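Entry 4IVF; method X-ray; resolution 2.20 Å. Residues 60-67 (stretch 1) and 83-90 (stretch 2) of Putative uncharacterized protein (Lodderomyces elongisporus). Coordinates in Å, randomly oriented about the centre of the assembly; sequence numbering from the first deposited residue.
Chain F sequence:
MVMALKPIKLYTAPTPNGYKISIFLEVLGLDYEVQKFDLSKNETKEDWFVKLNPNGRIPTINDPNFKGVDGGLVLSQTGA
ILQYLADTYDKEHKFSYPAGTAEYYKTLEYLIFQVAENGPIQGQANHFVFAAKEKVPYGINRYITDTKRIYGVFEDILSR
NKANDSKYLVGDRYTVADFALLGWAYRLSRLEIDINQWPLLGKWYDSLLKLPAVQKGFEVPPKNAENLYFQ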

# COMPACT_ATOMS: atom_id res chain seq x y z
N THR F 60 2.13 13.81 -5.35
CA THR F 60 2.54 13.35 -6.65
C THR F 60 3.84 14.07 -6.90
O THR F 60 3.99 15.24 -6.50
N ILE F 61 4.81 13.40 -7.52
CA ILE F 61 6.05 14.08 -7.88
C ILE F 61 6.27 14.09 -9.39
O ILE F 61 5.68 13.30 -10.12
N ASN F 62 7.10 15.02 -9.84
CA ASN F 62 7.64 14.99 -11.20
C ASN F 62 9.13 15.14 -11.10
O ASN F 62 9.64 16.18 -10.65
N ASP F 63 9.84 14.10 -11.53
CA ASP F 63 11.29 14.10 -11.54
C ASP F 63 11.77 14.37 -12.95
O ASP F 63 11.74 13.48 -13.80
N PRO F 64 12.27 15.59 -13.20
CA PRO F 64 12.79 15.92 -14.53
C PRO F 64 14.14 15.23 -14.78
O PRO F 64 14.65 15.25 -15.90
N ASN F 65 14.69 14.63 -13.73
CA ASN F 65 15.96 13.92 -13.84
C ASN F 65 15.81 12.53 -14.45
O ASN F 65 16.79 11.95 -14.90
N PHE F 66 14.59 11.99 -14.47
CA PHE F 66 14.34 10.69 -15.09
C PHE F 66 14.42 10.81 -16.61
O PHE F 66 13.54 11.40 -17.24
N LYS F 67 15.46 10.22 -17.20
CA LYS F 67 15.76 10.46 -18.61
C LYS F 67 14.91 9.66 -19.62
O LYS F 67 14.78 10.06 -20.78
N GLN F 83 9.64 4.31 -2.62
CA GLN F 83 10.45 3.25 -3.20
C GLN F 83 11.30 3.80 -4.34
O GLN F 83 12.49 3.49 -4.46
N TYR F 84 10.68 4.64 -5.17
CA TYR F 84 11.38 5.29 -6.28
C TYR F 84 12.57 6.13 -5.82
O TYR F 84 13.66 5.99 -6.35
N LEU F 85 12.33 7.03 -4.86
CA LEU F 85 13.39 7.90 -4.33
C LEU F 85 14.54 7.11 -3.69
O LEU F 85 15.72 7.48 -3.82
N ALA F 86 14.20 6.05 -2.99
CA ALA F 86 15.21 5.24 -2.33
C ALA F 86 16.04 4.52 -3.39
O ALA F 86 17.27 4.54 -3.33
N ASP F 87 15.38 3.88 -4.36
CA ASP F 87 16.09 3.21 -5.46
C ASP F 87 17.03 4.16 -6.18
O ASP F 87 18.17 3.81 -6.48
N THR F 88 16.53 5.37 -6.47
CA THR F 88 17.22 6.29 -7.35
C THR F 88 18.29 7.14 -6.66
O THR F 88 19.38 7.35 -7.20
N TYR F 89 17.98 7.61 -5.45
CA TYR F 89 18.83 8.61 -4.78
C TYR F 89 19.51 8.14 -3.50
O TYR F 89 20.18 8.92 -2.82
N ASP F 90 19.36 6.86 -3.16
CA ASP F 90 20.09 6.31 -2.03
C ASP F 90 20.86 5.04 -2.42
O ASP F 90 20.70 3.97 -1.81

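This is a small contact between a strand with its following turn and a helix, centred on one buried aspartate that accepts hydrogen bonds from two tyrosines. The backbones stay well apart, with 11.8 Å between the strand and helix axes, so long side chains bridge the gap. Asp-63 points toward the helix with chi1 t. Asp-63 OD2 accepts from Tyr-84 OH at 2.6 Å and from Tyr-89 OH at 2.6 Å. Tyr-84 (chi1 t) and Tyr-89 (chi1 m) sit five residues apart on the helix, and both point toward the strand side. In each case OD2 lies at the ring edge, near the ring plane, as expected for a phenol donor.

The other carboxylate oxygen serves its own turn. Asp-63 OD1 accepts from Asn-65 N at 2.9 Å and from Asn-65 ND2 at 3.1 Å. This ties the Asp-63 side chain to the type I turn that runs from Asp-63 to Phe-66. Asn-65 CB also lies 3.5 Å from Tyr-89 OH.

Apolar contacts flank the polar centre on two sides. Ile-61 (chi1 p, chi2 t) points toward the helix. Ile-61 CD1 is 4.1 Å from Tyr-84 CD2 and 4.5 Å from Leu-85 CD2. Leu-85 leaves the helix sideways, but its end comes nearer. Phe-66 (chi1 t) also starts sideways, and Phe-66 CD2 lies 4.0 Å from Tyr-84 CE1.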

# COMPACT_ATOMS: atom_id res chain seq x y z
CB THR F 60 1.49 13.74 -7.73
OG1 THR F 60 0.29 13.00 -7.52
CG2 THR F 60 2.02 13.44 -9.13
CB ILE F 61 7.29 13.44 -7.20
CG1 ILE F 61 7.49 12.01 -7.68
CG2 ILE F 61 7.16 13.50 -5.67
CD1 ILE F 61 8.80 11.41 -7.27
CB ASN F 62 7.05 16.09 -12.10
CG ASN F 62 7.53 15.99 -13.55
OD1 ASN F 62 8.64 15.54 -13.83
ND2 ASN F 62 6.70 16.44 -14.48
CB ASP F 63 11.84 12.76 -11.06
CG ASP F 63 13.31 12.84 -10.68
OD1 ASP F 63 13.95 13.84 -11.05
OD2 ASP F 63 13.81 11.92 -10.01
CB PRO F 64 12.96 17.44 -14.48
CG PRO F 64 13.18 17.74 -13.02
CD PRO F 64 12.45 16.68 -12.22
CB ASN F 65 16.67 13.86 -12.48
CG ASN F 65 17.04 15.24 -11.93
OD1 ASN F 65 17.89 15.94 -12.49
ND2 ASN F 65 16.41 15.63 -10.83
CB PHE F 66 12.98 10.12 -14.68
CG PHE F 66 12.83 8.63 -14.96
CD1 PHE F 66 12.32 8.18 -16.16
CD2 PHE F 66 13.22 7.70 -14.01
CE1 PHE F 66 12.19 6.83 -16.42
CE2 PHE F 66 13.10 6.34 -14.26
CZ PHE F 66 12.59 5.90 -15.48
CB LYS F 67 17.26 10.31 -18.88
CG LYS F 67 17.84 8.97 -18.46
CD LYS F 67 19.30 9.08 -18.03
CE LYS F 67 19.42 9.42 -16.54
NZ LYS F 67 20.68 8.87 -15.95
CB GLN F 83 9.54 2.10 -3.69
CG GLN F 83 10.21 0.75 -3.88
CD GLN F 83 11.05 0.28 -2.68
OE1 GLN F 83 10.58 0.26 -1.53
NE2 GLN F 83 12.30 -0.10 -2.95
CB TYR F 84 10.42 6.15 -7.13
CG TYR F 84 11.19 7.01 -8.11
CD1 TYR F 84 11.74 6.47 -9.27
CD2 TYR F 84 11.42 8.36 -7.85
CE1 TYR F 84 12.49 7.25 -10.15
CE2 TYR F 84 12.16 9.14 -8.71
CZ TYR F 84 12.68 8.59 -9.86
OH TYR F 84 13.41 9.40 -10.70
CB LEU F 85 12.81 8.89 -3.32
CG LEU F 85 11.82 9.92 -3.88
CD1 LEU F 85 11.08 10.66 -2.74
CD2 LEU F 85 12.51 10.91 -4.82
CB ALA F 86 14.56 4.27 -1.36
CB ASP F 87 15.11 2.66 -6.51
CG ASP F 87 14.29 1.49 -6.02
OD1 ASP F 87 14.62 0.91 -4.94
OD2 ASP F 87 13.32 1.13 -6.72
CB THR F 88 16.20 7.23 -8.07
OG1 THR F 88 15.21 6.44 -8.73
CG2 THR F 88 16.89 8.12 -9.09
CB TYR F 89 18.04 9.91 -4.56
CG TYR F 89 17.55 10.48 -5.87
CD1 TYR F 89 18.46 11.01 -6.79
CD2 TYR F 89 16.20 10.45 -6.22
CE1 TYR F 89 18.04 11.51 -8.01
CE2 TYR F 89 15.76 10.97 -7.45
CZ TYR F 89 16.70 11.49 -8.33
OH TYR F 89 16.32 11.99 -9.54
CB ASP F 90 19.17 6.04 -0.84
CG ASP F 90 19.93 5.61 0.41
OD1 ASP F 90 21.07 6.07 0.60
OD2 ASP F 90 19.38 4.80 1.17